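Local coordinates for L-methionine gamma-lyase (Fusobacterium nucleatum subsp. nucleatum, PDB 6LXU), which belongs to the Cys/Met metabolism family of pyridoxal-phosphate-dependent enzymes and carries its cofactor as a modified lysine residue, at residues A[107-112]-A[130-135]; A[273-278]-A[290-295]. All blocks are in the same frame, centred on the assembly; numbering follows the deposited sequence. Where two conformers were deposited one is given.

Contact 1 comes first along the chain and closes before contact 2 opens; all four segments belong to the same Cys/Met metabolism family region. The contact centres lie about 29 Å apart and the nearest atoms about 11 Å, without touching. Contact 1 pairs strands 106-110 and 131-135 at one margin of the mostly parallel seven-stranded sheet, where 131-135 is the outermost strand within the chain. Contact 2 sets helix 263-282 against the end of strand 287-291, itself an outermost strand of a separate five-stranded mixed sheet. The two thus belong to different sheets of this PLP-dependent enzyme: contact 1 joins neighbouring strands through backbone hydrogen bonds, contact 2 sets a helix on a sheet margin through side chains.

Contact 1 of 2, residues A[107-112]-A[130-135]; sequences VVTDKT and VEVTFV
With CG of Phe-134 anti to its own carbonyl carbon and OG1 of Thr-109 anti to its backbone N (chi1 -167°), the threonine CG2 is put between its backbone N and carbonyl carbon, where it meets the phenylalanine: Thr-109 CG2 comes within 3.5 Å of Phe-134 CD1, the two side chains lying side by side and pointing the same way. The threonine hydroxyl is turned to another strand and bonds to the carbonyl of Tyr-155. Asp-110 O approaches the Phe-134 ring at its edge, near the ring plane, 3.4 Å from CD1. Over one face of the same ring sits Val-132 CG1, offset toward the rim. The backbones pair in parallel. Val-107 N donates to Glu-131 O at 2.8 Å, bent to 144° at the hydrogen, whereas Thr-133 N to Val-107 O is nearly straight. Thr-109 N then gives to Thr-133 O, and Val-135 N reaches Thr-109 O at 2.8 Å. These are the two strands of a beta-alpha-beta unit whose connecting helix, 115-125, packs on the face bearing Val-107 and Phe-134, with Met-121 touching both. On the face of Val-108 and Thr-133, helix 140-146 lies against Val-108. That helix also meets Val-135, whose CG2 is 4.0 Å from Val-108 CG1. Farther back, Val-107 CG2 touches Val-130 CG1 at 3.8 Å, and Val-130 also packs on Phe-128 of a second subunit. At Asp-110, OD1 accepts from the backbone N of Thr-112 on its anti lone pair, an Asx turn, while the Thr-112 hydroxyl bonds to the same OD1 from well above the carboxylate plane; the other oxygen, OD2, forms a salt bridge with Lys-165.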
loop_
_atom_site.group_PDB
_atom_site.type_symbol
_atom_site.label_atom_id
_atom_site.label_comp_id
_atom_site.label_asym_id
_atom_site.label_seq_id
_atom_site.Cartn_x
_atom_site.Cartn_y
_atom_site.Cartn_z
ATOM N N VAL A 107 -26.099 -0.531 31.912
ATOM C CA VAL A 107 -26.236 0.040 30.570
ATOM C C VAL A 107 -27.702 -0.042 30.168
ATOM O O VAL A 107 -28.335 -1.084 30.352
ATOM C CB VAL A 107 -25.391 -0.744 29.536
ATOM C CG1 VAL A 107 -25.632 -0.232 28.114
ATOM C CG2 VAL A 107 -23.919 -0.692 29.908
ATOM N N VAL A 108 -28.225 1.062 29.628
ATOM C CA VAL A 108 -29.522 1.080 28.974
ATOM C C VAL A 108 -29.299 1.225 27.481
ATOM O O VAL A 108 -28.593 2.146 27.050
ATOM C CB VAL A 108 -30.416 2.235 29.470
ATOM C CG1 VAL A 108 -31.727 2.306 28.691
ATOM C CG2 VAL A 108 -30.682 2.095 30.960
ATOM N N THR A 109 -29.903 0.352 26.700
ATOM C CA THR A 109 -29.765 0.419 25.247
ATOM C C THR A 109 -31.001 -0.172 24.572
ATOM O O THR A 109 -32.003 -0.484 25.241
ATOM C CB THR A 109 -28.429 -0.217 24.786
ATOM O OG1 THR A 109 -28.190 0.128 23.417
ATOM C CG2 THR A 109 -28.443 -1.731 24.927
ATOM N N ASP A 110 -30.961 -0.284 23.250
ATOM C CA ASP A 110 -32.100 -0.744 22.471
ATOM C C ASP A 110 -31.885 -2.191 22.054
ATOM O O ASP A 110 -30.755 -2.639 21.928
ATOM C CB ASP A 110 -32.262 0.158 21.243
ATOM C CG ASP A 110 -33.677 0.156 20.695
ATOM O OD1 ASP A 110 -34.079 -0.862 20.082
ATOM O OD2 ASP A 110 -34.387 1.164 20.871
ATOM N N LYS A 111 -32.959 -2.951 21.861
ATOM C CA LYS A 111 -32.816 -4.259 21.168
ATOM C C LYS A 111 -32.447 -4.136 19.671
ATOM O O LYS A 111 -31.820 -5.042 19.101
ATOM C CB LYS A 111 -34.036 -5.171 21.379
ATOM C CG LYS A 111 -35.393 -4.624 20.956
ATOM C CD LYS A 111 -36.541 -5.434 21.564
ATOM C CE LYS A 111 -36.788 -5.123 23.044
ATOM N NZ LYS A 111 -37.494 -3.822 23.249
ATOM N N THR A 112 -32.871 -3.044 19.036
ATOM C CA THR A 112 -32.466 -2.744 17.661
ATOM C C THR A 112 -31.150 -1.994 17.670
ATOM O O THR A 112 -31.094 -0.749 17.613
ATOM C CB THR A 112 -33.476 -1.886 16.901
ATOM O OG1 THR A 112 -33.363 -0.532 17.345
ATOM C CG2 THR A 112 -34.897 -2.426 17.064
ATOM N N VAL A 130 -21.308 -6.580 33.952
ATOM C CA VAL A 130 -22.075 -5.394 33.574
ATOM C C VAL A 130 -23.526 -5.821 33.390
ATOM O O VAL A 130 -23.812 -6.833 32.759
ATOM C CB VAL A 130 -21.518 -4.763 32.287
ATOM C CG1 VAL A 130 -22.347 -3.551 31.872
ATOM C CG2 VAL A 130 -20.060 -4.372 32.486
ATOM N N GLU A 131 -24.449 -5.040 33.963
ATOM C CA GLU A 131 -25.892 -5.245 33.817
ATOM C C GLU A 131 -26.355 -4.486 32.578
ATOM O O GLU A 131 -26.008 -3.316 32.439
ATOM C CB GLU A 131 -26.633 -4.659 35.037
ATOM C CG GLU A 131 -26.191 -5.195 36.400
ATOM C CD GLU A 131 -26.603 -4.317 37.580
ATOM O OE1 GLU A 131 -27.424 -3.388 37.415
ATOM O OE2 GLU A 131 -26.101 -4.564 38.697
ATOM N N VAL A 132 -27.139 -5.115 31.718
ATOM C CA VAL A 132 -27.647 -4.441 30.520
ATOM C C VAL A 132 -29.153 -4.615 30.439
ATOM O O VAL A 132 -29.658 -5.730 30.557
ATOM C CB VAL A 132 -26.977 -4.963 29.228
ATOM C CG1 VAL A 132 -27.451 -4.156 28.021
ATOM C CG2 VAL A 132 -25.456 -4.905 29.342
ATOM N N THR A 133 -29.863 -3.503 30.269
ATOM C CA THR A 133 -31.299 -3.515 30.031
ATOM C C THR A 133 -31.567 -3.054 28.600
ATOM O O THR A 133 -31.108 -1.973 28.190
ATOM C CB THR A 133 -32.037 -2.586 31.005
ATOM O OG1 THR A 133 -31.735 -2.970 32.350
ATOM C CG2 THR A 133 -33.548 -2.666 30.805
ATOM N N PHE A 134 -32.298 -3.867 27.853
ATOM C CA PHE A 134 -32.707 -3.553 26.494
ATOM C C PHE A 134 -34.142 -3.062 26.522
ATOM O O PHE A 134 -35.037 -3.770 27.002
ATOM C CB PHE A 134 -32.607 -4.785 25.611
ATOM C CG PHE A 134 -31.216 -5.324 25.495
ATOM C CD1 PHE A 134 -30.296 -4.736 24.625
ATOM C CD2 PHE A 134 -30.807 -6.400 26.270
ATOM C CE1 PHE A 134 -29.004 -5.225 24.521
ATOM C CE2 PHE A 134 -29.512 -6.893 26.162
ATOM C CZ PHE A 134 -28.614 -6.304 25.289
ATOM N N VAL A 135 -34.352 -1.847 26.022
ATOM C CA VAL A 135 -35.681 -1.230 25.970
ATOM C C VAL A 135 -35.954 -0.708 24.565
ATOM O O VAL A 135 -35.078 -0.740 23.686
ATOM C CB VAL A 135 -35.812 -0.066 26.979
ATOM C CG1 VAL A 135 -35.435 -0.508 28.380
ATOM C CG2 VAL A 135 -34.961 1.142 26.583
#

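Contact 2 of 2, residues A[273-278]-A[290-295]; sequences NARTIV and VYYPGL
The backbones of Val-278, on a helical turn, and Val-290, near the end of a strand, stand 7.3 Å apart between CA atoms, and beyond the strand the chain folds into a type I beta turn from Tyr-292 to Leu-295. Side chains bridge the gap, and Val-278 does most of the work. Its CG2 sits over one face of the Tyr-292 ring, 3.6 Å from the centroid and 16° off the ring normal, a CH-pi contact in which the methyl is displaced toward the rim on the side of CG. The tyrosine and valine side chains cross at about a right angle. The other methyl, CG1, lies anti to the backbone N (chi1 168°) and meets Leu-295 tip to tip, 3.8 Å from its CD2. It also touches Val-290 CG1, more loosely, at 4.3 Å. In the fold this is a helix packed on the margin of a sheet: helix 263-282 lies against strand 287-291, outermost in the five-stranded mixed sheet, and Ile-315 of the adjoining strand 314-319 touches both Val-278 and Val-290. One helical turn back, the aliphatic part of Arg-275 comes to the far end of the tyrosine, with CG 3.5 Å from Tyr-292 OH. The guanidinium and ring planes are 57° apart, and the charged end serves another partner, Asp-310, through a salt bridge from NH2. The phenol oxygen is satisfied by a hydrogen bond with the carbonyl of Gly-312, which ties the tip of Tyr-292 to the chain leading into strand 314-319.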
loop_
_atom_site.group_PDB
_atom_site.type_symbol
_atom_site.label_atom_id
_atom_site.label_comp_id
_atom_site.label_asym_id
_atom_site.label_seq_id
_atom_site.Cartn_x
_atom_site.Cartn_y
_atom_site.Cartn_z
ATOM N N ASN A 273 -29.649 9.851 -5.046
ATOM C CA ASN A 273 -30.035 8.572 -5.620
ATOM C C ASN A 273 -31.076 7.885 -4.755
ATOM O O ASN A 273 -32.078 7.379 -5.269
ATOM C CB ASN A 273 -28.829 7.627 -5.743
ATOM C CG ASN A 273 -27.934 7.921 -6.932
ATOM O OD1 ASN A 273 -28.230 8.762 -7.772
ATOM N ND2 ASN A 273 -26.813 7.187 -7.007
ATOM N N ALA A 274 -30.836 7.843 -3.452
ATOM C CA ALA A 274 -31.726 7.099 -2.569
ATOM C C ALA A 274 -33.138 7.662 -2.561
ATOM O O ALA A 274 -34.099 6.895 -2.603
ATOM C CB ALA A 274 -31.173 7.057 -1.158
ATOM N N ARG A 275 -33.280 8.981 -2.506
ATOM C CA ARG A 275 -34.624 9.570 -2.470
ATOM C C ARG A 275 -35.413 9.205 -3.729
ATOM O O ARG A 275 -36.617 8.890 -3.653
ATOM C CB ARG A 275 -34.558 11.089 -2.224
ATOM C CG ARG A 275 -34.265 11.390 -0.756
ATOM C CD ARG A 275 -34.206 12.855 -0.354
ATOM N NE ARG A 275 -32.838 13.374 -0.379
ATOM C CZ ARG A 275 -32.270 14.009 -1.405
ATOM N NH1 ARG A 275 -32.952 14.221 -2.532
ATOM N NH2 ARG A 275 -31.014 14.437 -1.311
ATOM N N THR A 276 -34.754 9.199 -4.884
ATOM C CA THR A 276 -35.391 8.819 -6.126
ATOM C C THR A 276 -35.788 7.346 -6.129
ATOM O O THR A 276 -36.883 6.978 -6.589
ATOM C CB THR A 276 -34.444 9.151 -7.296
ATOM O OG1 THR A 276 -34.207 10.558 -7.292
ATOM C CG2 THR A 276 -35.026 8.750 -8.616
ATOM N N ILE A 277 -34.926 6.496 -5.591
ATOM C CA ILE A 277 -35.228 5.073 -5.499
ATOM C C ILE A 277 -36.366 4.813 -4.506
ATOM O O ILE A 277 -37.207 3.944 -4.763
ATOM C CB ILE A 277 -33.951 4.266 -5.165
ATOM C CG1 ILE A 277 -32.972 4.368 -6.340
ATOM C CG2 ILE A 277 -34.257 2.809 -4.860
ATOM C CD1 ILE A 277 -31.553 4.009 -5.967
ATOM N N VAL A 278 -36.408 5.544 -3.403
ATOM C CA VAL A 278 -37.522 5.408 -2.450
ATOM C C VAL A 278 -38.858 5.673 -3.146
ATOM O O VAL A 278 -39.820 4.902 -2.969
ATOM C CB VAL A 278 -37.355 6.347 -1.239
ATOM C CG1 VAL A 278 -38.627 6.432 -0.393
ATOM C CG2 VAL A 278 -36.197 5.883 -0.376
ATOM N N VAL A 290 -42.147 0.395 2.358
ATOM C CA VAL A 290 -40.772 0.898 2.327
ATOM C C VAL A 290 -40.471 1.506 3.689
ATOM O O VAL A 290 -41.300 2.226 4.260
ATOM C CB VAL A 290 -40.588 1.922 1.203
ATOM C CG1 VAL A 290 -39.179 2.529 1.249
ATOM C CG2 VAL A 290 -40.855 1.262 -0.142
ATOM N N TYR A 291 -39.288 1.186 4.205
ATOM C CA TYR A 291 -38.740 1.764 5.417
ATOM C C TYR A 291 -37.690 2.791 5.012
ATOM O O TYR A 291 -36.638 2.434 4.444
ATOM C CB TYR A 291 -38.111 0.671 6.269
ATOM C CG TYR A 291 -39.099 -0.377 6.704
ATOM C CD1 TYR A 291 -39.922 -0.161 7.812
ATOM C CD2 TYR A 291 -39.238 -1.576 6.011
ATOM C CE1 TYR A 291 -40.838 -1.112 8.216
ATOM C CE2 TYR A 291 -40.164 -2.533 6.406
ATOM C CZ TYR A 291 -40.958 -2.279 7.510
ATOM O OH TYR A 291 -41.888 -3.197 7.942
ATOM N N TYR A 292 -37.975 4.061 5.265
ATOM C CA TYR A 292 -37.066 5.156 4.911
ATOM C C TYR A 292 -37.388 6.339 5.808
ATOM O O TYR A 292 -38.559 6.725 5.896
ATOM C CB TYR A 292 -37.212 5.558 3.430
ATOM C CG TYR A 292 -36.174 6.576 3.020
ATOM C CD1 TYR A 292 -34.827 6.239 2.964
ATOM C CD2 TYR A 292 -36.530 7.876 2.702
ATOM C CE1 TYR A 292 -33.859 7.163 2.594
ATOM C CE2 TYR A 292 -35.573 8.810 2.348
ATOM C CZ TYR A 292 -34.231 8.455 2.307
ATOM O OH TYR A 292 -33.299 9.398 1.959
ATOM N N PRO A 293 -36.379 6.921 6.486
ATOM C CA PRO A 293 -36.682 8.013 7.448
ATOM C C PRO A 293 -37.392 9.227 6.865
ATOM O O PRO A 293 -38.058 9.950 7.614
ATOM C CB PRO A 293 -35.304 8.393 7.988
ATOM C CG PRO A 293 -34.488 7.141 7.835
ATOM C CD PRO A 293 -34.943 6.555 6.528
ATOM N N GLY A 294 -37.227 9.475 5.572
ATOM C CA GLY A 294 -37.842 10.610 4.901
ATOM C C GLY A 294 -39.271 10.420 4.426
ATOM O O GLY A 294 -39.871 11.370 3.919
ATOM N N LEU A 295 -39.829 9.218 4.556
ATOM C CA LEU A 295 -41.257 9.035 4.228
ATOM C C LEU A 295 -42.099 9.558 5.376
ATOM O O LEU A 295 -41.848 9.248 6.533
ATOM C CB LEU A 295 -41.587 7.577 3.971
ATOM C CG LEU A 295 -41.062 7.025 2.650
ATOM C CD1 LEU A 295 -41.246 5.522 2.621
ATOM C CD2 LEU A 295 -41.756 7.675 1.462
#